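Local coordinates for protein aspartate aminotransferase, mitochondrial (Trypanosoma brucei brucei, PDB 4W5K) that binds pyridoxal 5'-phosphate as a homodimeric aminotransferase and probably moves the amino group of aspartate or alanine to 2-oxoglutarate, at residues Lys52-Gly57 against Ala290-Ser295; Gly345-Thr350 against Arg373-Gly378; Tyr364-Thr369 against Glu385-Ala390. The protein carries 1 engineered substitution. All coordinates share one frame; numbering follows the deposited sequence.

Contact 1: Lys52-Gly57 against Ala290-Ser295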
# COMPACT_ATOMS: atom_id res chain seq x y z
N LYS A 52 -21.26 -6.07 2.22
CA LYS A 52 -21.50 -7.29 3.00
C LYS A 52 -21.81 -8.50 2.11
O LYS A 52 -21.41 -9.64 2.41
CB LYS A 52 -22.64 -7.08 3.99
CG LYS A 52 -22.39 -6.01 5.04
CD LYS A 52 -23.59 -5.82 5.93
CE LYS A 52 -23.38 -4.69 6.94
NZ LYS A 52 -24.62 -4.41 7.70
N GLN A 53 -22.55 -8.25 1.03
CA GLN A 53 -22.98 -9.32 0.13
C GLN A 53 -21.97 -9.64 -0.97
O GLN A 53 -22.19 -10.58 -1.74
CB GLN A 53 -24.33 -8.97 -0.50
CG GLN A 53 -25.46 -8.79 0.49
CD GLN A 53 -26.76 -8.35 -0.18
OE1 GLN A 53 -27.02 -8.67 -1.34
NE2 GLN A 53 -27.58 -7.60 0.56
N ALA A 54 -20.90 -8.85 -1.07
CA ALA A 54 -19.86 -9.07 -2.08
C ALA A 54 -19.20 -10.42 -1.84
O ALA A 54 -19.08 -10.87 -0.70
CB ALA A 54 -18.82 -7.94 -2.05
N THR A 55 -18.77 -11.04 -2.93
CA THR A 55 -18.05 -12.32 -2.85
C THR A 55 -16.53 -12.13 -2.88
O THR A 55 -16.00 -11.49 -3.79
CB THR A 55 -18.46 -13.24 -4.01
OG1 THR A 55 -19.84 -13.58 -3.89
CG2 THR A 55 -17.61 -14.53 -3.98
N LEU A 56 -15.82 -12.64 -1.88
CA LEU A 56 -14.36 -12.51 -1.87
C LEU A 56 -13.72 -13.65 -2.63
O LEU A 56 -14.33 -14.70 -2.78
CB LEU A 56 -13.82 -12.47 -0.44
CG LEU A 56 -14.54 -11.52 0.53
CD1 LEU A 56 -13.86 -11.59 1.88
CD2 LEU A 56 -14.48 -10.11 -0.04
N GLY A 57 -12.49 -13.44 -3.10
CA GLY A 57 -11.69 -14.55 -3.62
C GLY A 57 -11.34 -15.54 -2.53
O GLY A 57 -11.50 -15.26 -1.35
N ALA A 290 -10.30 -4.66 -3.88
CA ALA A 290 -10.46 -5.00 -5.29
C ALA A 290 -11.44 -6.14 -5.50
O ALA A 290 -12.23 -6.11 -6.44
CB ALA A 290 -9.08 -5.35 -5.91
N TRP A 291 -11.41 -7.14 -4.62
CA TRP A 291 -12.38 -8.22 -4.65
C TRP A 291 -13.81 -7.69 -4.54
O TRP A 291 -14.70 -8.06 -5.31
CB TRP A 291 -12.16 -9.18 -3.50
CG TRP A 291 -11.07 -10.18 -3.68
CD1 TRP A 291 -10.51 -10.61 -4.85
CD2 TRP A 291 -10.44 -10.90 -2.62
NE1 TRP A 291 -9.55 -11.59 -4.56
CE2 TRP A 291 -9.50 -11.77 -3.20
CE3 TRP A 291 -10.58 -10.89 -1.22
CZ2 TRP A 291 -8.68 -12.62 -2.44
CZ3 TRP A 291 -9.78 -11.74 -0.47
CH2 TRP A 291 -8.85 -12.59 -1.08
N VAL A 292 -14.00 -6.82 -3.56
CA VAL A 292 -15.32 -6.28 -3.23
C VAL A 292 -15.88 -5.43 -4.37
O VAL A 292 -17.03 -5.61 -4.78
CB VAL A 292 -15.26 -5.44 -1.95
CG1 VAL A 292 -16.56 -4.59 -1.79
CG2 VAL A 292 -15.06 -6.33 -0.74
N VAL A 293 -15.04 -4.53 -4.90
CA VAL A 293 -15.52 -3.61 -5.93
C VAL A 293 -15.78 -4.40 -7.22
O VAL A 293 -16.81 -4.22 -7.86
CB VAL A 293 -14.52 -2.47 -6.14
CG1 VAL A 293 -14.86 -1.65 -7.39
CG2 VAL A 293 -14.54 -1.54 -4.92
N SER A 294 -14.88 -5.33 -7.55
CA SER A 294 -15.06 -6.12 -8.77
C SER A 294 -16.33 -6.98 -8.70
O SER A 294 -17.09 -7.10 -9.68
CB SER A 294 -13.81 -6.98 -9.02
OG SER A 294 -14.00 -7.83 -10.14
N SER A 295 -16.58 -7.57 -7.53
CA SER A 295 -17.74 -8.40 -7.30
C SER A 295 -19.03 -7.60 -7.44
O SER A 295 -19.99 -8.05 -8.05
CB SER A 295 -17.66 -9.02 -5.91
OG SER A 295 -18.87 -9.68 -5.57

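Contact 2: Gly345-Thr350 against Arg373-Gly378. With EDO (1,2-ethanediol), chain E.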
# COMPACT_ATOMS: atom_id res chain seq x y z
N GLY A 345 -21.03 17.62 -0.44
CA GLY A 345 -20.19 16.59 0.16
C GLY A 345 -19.99 16.74 1.66
O GLY A 345 -20.62 17.60 2.31
N MET A 346 -19.09 15.91 2.20
CA MET A 346 -18.91 15.80 3.64
C MET A 346 -18.24 16.98 4.31
O MET A 346 -18.38 17.15 5.51
CB MET A 346 -18.08 14.55 3.97
CG MET A 346 -18.85 13.29 3.96
SD MET A 346 -17.80 12.01 4.67
CE MET A 346 -16.69 11.60 3.32
N MET A 347 -17.50 17.77 3.54
CA MET A 347 -16.74 18.88 4.11
C MET A 347 -17.31 20.22 3.74
O MET A 347 -17.58 20.47 2.56
CB MET A 347 -15.28 18.85 3.65
CG MET A 347 -14.58 17.57 3.95
SD MET A 347 -14.46 17.40 5.73
CE MET A 347 -13.75 15.76 5.82
N ALA A 348 -17.49 21.08 4.74
CA ALA A 348 -18.06 22.40 4.49
C ALA A 348 -17.16 23.50 5.03
O ALA A 348 -16.77 23.46 6.19
CB ALA A 348 -19.46 22.51 5.13
N TYR A 349 -16.83 24.49 4.20
CA TYR A 349 -16.20 25.68 4.76
C TYR A 349 -17.34 26.55 5.28
O TYR A 349 -18.10 27.12 4.51
CB TYR A 349 -15.32 26.41 3.74
CG TYR A 349 -13.81 26.25 3.99
CD1 TYR A 349 -12.93 27.32 3.80
CD2 TYR A 349 -13.27 25.04 4.42
CE1 TYR A 349 -11.55 27.18 4.02
CE2 TYR A 349 -11.91 24.90 4.65
CZ TYR A 349 -11.05 25.98 4.46
OH TYR A 349 -9.69 25.82 4.68
N THR A 350 -17.42 26.66 6.60
CA THR A 350 -18.55 27.32 7.26
C THR A 350 -18.46 28.85 7.21
O THR A 350 -19.47 29.52 7.28
CB THR A 350 -18.66 26.92 8.74
OG1 THR A 350 -17.50 27.35 9.46
CG2 THR A 350 -18.83 25.39 8.89
N ARG A 373 -13.54 24.56 8.74
CA ARG A 373 -14.03 23.37 8.04
C ARG A 373 -14.83 22.50 8.99
O ARG A 373 -14.35 22.13 10.05
CB ARG A 373 -12.89 22.53 7.45
CG ARG A 373 -13.39 21.22 6.85
CD ARG A 373 -12.27 20.21 6.59
NE ARG A 373 -11.57 19.76 7.80
CZ ARG A 373 -11.76 18.60 8.43
NH1 ARG A 373 -12.69 17.75 8.02
NH2 ARG A 373 -11.04 18.30 9.50
N ALA A 374 -16.06 22.18 8.61
CA ALA A 374 -16.86 21.26 9.40
C ALA A 374 -17.10 20.01 8.58
O ALA A 374 -17.43 20.07 7.41
CB ALA A 374 -18.19 21.90 9.82
N ALA A 375 -16.87 18.86 9.21
CA ALA A 375 -17.22 17.59 8.60
C ALA A 375 -18.68 17.33 8.92
O ALA A 375 -19.01 17.01 10.06
CB ALA A 375 -16.33 16.48 9.13
N VAL A 376 -19.55 17.47 7.93
CA VAL A 376 -20.98 17.41 8.22
C VAL A 376 -21.48 15.98 8.43
O VAL A 376 -22.58 15.77 8.94
CB VAL A 376 -21.82 18.10 7.11
CG1 VAL A 376 -21.48 19.59 7.03
CG2 VAL A 376 -21.60 17.45 5.76
N SER A 377 -20.68 14.99 8.05
CA SER A 377 -21.01 13.60 8.39
C SER A 377 -21.16 13.41 9.90
O SER A 377 -21.82 12.47 10.36
CB SER A 377 -19.95 12.66 7.82
OG SER A 377 -18.66 13.09 8.19
N GLY A 378 -20.56 14.30 10.69
CA GLY A 378 -20.67 14.21 12.14
C GLY A 378 -21.97 14.83 12.65
O GLY A 378 -22.33 14.67 13.83
C1 EDO E . -20.81 32.94 8.24
O1 EDO E . -20.24 32.23 7.14
C2 EDO E . -22.22 33.36 7.86
O2 EDO E . -22.17 34.07 6.62

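Contact 3: Tyr364-Thr369 against Glu385-Ala390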
# COMPACT_ATOMS: atom_id res chain seq x y z
N TYR A 364 -18.79 25.07 23.90
CA TYR A 364 -19.82 24.11 23.51
C TYR A 364 -19.29 22.71 23.24
O TYR A 364 -20.07 21.78 23.01
CB TYR A 364 -20.57 24.61 22.26
CG TYR A 364 -21.39 25.85 22.55
CD1 TYR A 364 -22.66 25.74 23.12
CD2 TYR A 364 -20.90 27.12 22.28
CE1 TYR A 364 -23.42 26.88 23.40
CE2 TYR A 364 -21.65 28.26 22.57
CZ TYR A 364 -22.91 28.13 23.13
OH TYR A 364 -23.67 29.24 23.41
N HIS A 365 -17.96 22.57 23.28
CA HIS A 365 -17.31 21.27 23.07
C HIS A 365 -17.66 20.69 21.70
O HIS A 365 -17.79 19.48 21.53
CB HIS A 365 -17.67 20.31 24.20
CG HIS A 365 -17.36 20.84 25.56
ND1 HIS A 365 -16.17 20.57 26.21
CD2 HIS A 365 -18.05 21.67 26.38
CE1 HIS A 365 -16.16 21.19 27.38
NE2 HIS A 365 -17.29 21.86 27.51
N ILE A 366 -17.81 21.59 20.74
CA ILE A 366 -17.95 21.24 19.34
C ILE A 366 -16.58 21.40 18.67
O ILE A 366 -15.99 22.48 18.71
CB ILE A 366 -19.01 22.11 18.64
CG1 ILE A 366 -20.38 21.88 19.28
CG2 ILE A 366 -19.05 21.83 17.13
CD1 ILE A 366 -21.44 22.90 18.84
N TYR A 367 -16.08 20.31 18.09
CA TYR A 367 -14.72 20.29 17.55
C TYR A 367 -14.68 20.35 16.03
O TYR A 367 -15.22 19.48 15.36
CB TYR A 367 -13.98 19.03 18.03
CG TYR A 367 -13.60 19.06 19.50
CD1 TYR A 367 -14.57 18.94 20.49
CD2 TYR A 367 -12.28 19.21 19.88
CE1 TYR A 367 -14.22 18.96 21.83
CE2 TYR A 367 -11.92 19.24 21.22
CZ TYR A 367 -12.89 19.12 22.19
OH TYR A 367 -12.53 19.15 23.52
N MET A 368 -14.04 21.39 15.51
CA MET A 368 -13.76 21.50 14.08
C MET A 368 -12.41 22.19 13.94
O MET A 368 -11.94 22.81 14.90
CB MET A 368 -14.87 22.25 13.34
CG MET A 368 -14.89 23.74 13.55
SD MET A 368 -16.28 24.54 12.68
CE MET A 368 -17.67 23.80 13.51
N THR A 369 -11.78 22.07 12.78
CA THR A 369 -10.46 22.66 12.59
C THR A 369 -10.58 24.18 12.48
O THR A 369 -11.63 24.72 12.13
CB THR A 369 -9.75 22.08 11.34
OG1 THR A 369 -10.67 21.95 10.26
CG2 THR A 369 -9.16 20.70 11.65
N GLU A 385 -29.66 20.28 16.15
CA GLU A 385 -30.29 21.41 16.82
C GLU A 385 -29.32 22.10 17.77
O GLU A 385 -29.25 23.33 17.80
CB GLU A 385 -31.55 20.95 17.55
CG GLU A 385 -32.72 20.69 16.60
CD GLU A 385 -33.81 19.82 17.21
OE1 GLU A 385 -33.50 18.72 17.72
OE2 GLU A 385 -34.98 20.25 17.17
N TYR A 386 -28.55 21.31 18.51
CA TYR A 386 -27.57 21.81 19.47
C TYR A 386 -26.46 22.60 18.76
O TYR A 386 -26.07 23.68 19.20
CB TYR A 386 -26.97 20.64 20.27
CG TYR A 386 -25.80 21.01 21.17
CD1 TYR A 386 -26.00 21.69 22.37
CD2 TYR A 386 -24.49 20.67 20.82
CE1 TYR A 386 -24.94 22.02 23.19
CE2 TYR A 386 -23.42 21.01 21.64
CZ TYR A 386 -23.66 21.69 22.82
OH TYR A 386 -22.60 22.02 23.65
N VAL A 387 -25.97 22.04 17.66
CA VAL A 387 -24.89 22.66 16.92
C VAL A 387 -25.36 23.97 16.29
O VAL A 387 -24.62 24.95 16.31
CB VAL A 387 -24.34 21.73 15.84
CG1 VAL A 387 -23.41 22.49 14.90
CG2 VAL A 387 -23.61 20.56 16.50
N SER A 388 -26.57 23.98 15.75
CA SER A 388 -27.13 25.21 15.18
C SER A 388 -27.22 26.31 16.23
O SER A 388 -26.87 27.46 15.96
CB SER A 388 -28.51 24.96 14.58
OG SER A 388 -28.46 23.96 13.58
N GLN A 389 -27.68 25.96 17.44
CA GLN A 389 -27.84 26.97 18.49
C GLN A 389 -26.47 27.52 18.85
O GLN A 389 -26.30 28.72 19.02
CB GLN A 389 -28.53 26.40 19.74
CG GLN A 389 -28.77 27.44 20.84
CD GLN A 389 -29.79 28.50 20.44
OE1 GLN A 389 -30.95 28.19 20.16
NE2 GLN A 389 -29.37 29.76 20.42
N ALA A 390 -25.50 26.62 18.96
CA ALA A 390 -24.13 27.01 19.28
C ALA A 390 -23.54 27.93 18.21
O ALA A 390 -22.94 28.96 18.53
CB ALA A 390 -23.26 25.77 19.46

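Contact 1: Lys52-Gly57 against Ala290-Ser295
One straight hydrogen bond ties the loop after helix 49-52 to the flank of helix 287-297: the backbone N of T55 points at OG of S295, 3.0 Å away, with 167° at the hydrogen. S295 carries OG anti to its own backbone N (chi1 172°), which swings the hydroxyl out from the helix to the T55 amide, and CA of A54 lies against the same oxygen.

Aromatic contact dominates one turn earlier in the helix. The backbone of G57 passes over one face of the W291 indole. Its N sits 3.3 Å above CD2 of W291, and its CA is 3.8 Å from the centroid of the five-membered ring, a CH-pi contact 23° off the normal. A CB on G57 would run into NE1 of W291, so the bare backbone is what lets the loop come down so closely on the ring. The W291 side chain is about 10 Å from that of Y62, a pyridoxal phosphate-binding residue.

Apolar contacts make up the rest. CB of L56 meets CE3 of W291 at 3.7 Å, the two side chains crossing at about a right angle. CD2 of L56 runs alongside V292 and touches its CG2, while CG1 of V292 takes CB of A54 at 4.0 Å.

This is a surface contact of an extended loop on a helix, in which a single directed bond fixes the T55 amide and van der Waals and CH-pi contacts hold the residues before and after it.

Contact 2: Gly345-Thr350 against Arg373-Gly378
Three backbone bonds pair these antiparallel segments. A348 and A374 form the hydrogen-bonded pair: N of A348 gives to O of A374 at 2.9 Å, and N of A374 to O of A348 at 2.8 Å. The third, from N of V376 to O of M346 (2.7 Å), arrives nearly along the C=O axis.

On the face carrying M347, Y349 and R373, the guanidinium turns its edge to a sulfur: NH1 of R373 makes a weak hydrogen bond to SD of M347 at 2.9 Å. A bend at chi3 (62°) lays R373 alongside M347, and its NE makes a weak bond to OG1 of T369.

The rest of the chain meets the remaining polar groups. OG of S377 is bonded to O of V37, OG1 of T350 to O of G372, and O of Y349 to NE2 of Q343. O of T350 accepts from NE2 of H339 and from O1 of a 1,2-ethanediol, probably from the crystallisation liquor.

Side chains of M346 and M347 lie about 4 Å from those of cofactor-binding Y212 and N181, respectively. Helix 300-331 covers A348 and V376 of this buried pair, NH2 of R321 bonding O of G345, and A375 joins L33, just after strand 31-32, by a backbone bond.

Contact 3: Tyr364-Thr369 against Glu385-Ala390
After helix 354-364, H365 is the first residue to leave helical geometry, with positive phi, and the chain passes into the short strand 366-367 beside helix 384-395.

Y386 reaches across by its tip. CG anti to the backbone N (chi1 172°) sends the ring toward Y364, where OH of Y386 donates to O of Y364 at 2.6 Å. The hydroxyl lies in the carbonyl plane on a lone pair, with a C=O...O angle of 120°. OH of Y386 also lies at the edge of the Y364 ring, 3.6 Å from CB of Y364.

Y364 offers a face to A390, whose CB stands 3.8 Å from the ring centroid and 18° off the normal, a CH-pi contact. OH of Y364 is hydrogen-bonded to ND2 of N393, further along helix 384-395. CD1 of I366 presses tightly on CB of A390 at 3.5 Å and also touches CE2 of Y386 and CG2 of V387. Strand 366-367 pairs in parallel with strand 31-32, so the helix packs on I366 of a two-stranded sheet, away from the cofactor site.

The carbonyl of Y364, where the chain leaves a helix, thus receives a phenol hydroxyl, and the nearby helix dipole may strengthen that bond; methyl packing closes the rest.

Contacts 2 and 3 are buried neighbours, their centres about 12 Å apart, whereas contact 1 lies at the surface, its centre about 30 Å from that of contact 2. Along the chain the segments of contacts 2 and 3 alternate: strand 347-349, strand 366-367, strand 373-375, helix 384-395; and O of R373 packs on CB of M368 at 3.3 Å. Helix 300-331 touches segments of all three. Chemistry follows position. Between two strands, contact 2 relies on backbone bonds; the loop-helix and strand-helix joints of contacts 1 and 3 each use a single hydrogen bond beside CH-pi packing, with a serine hydroxyl accepting in one and a tyrosine hydroxyl donating in the other.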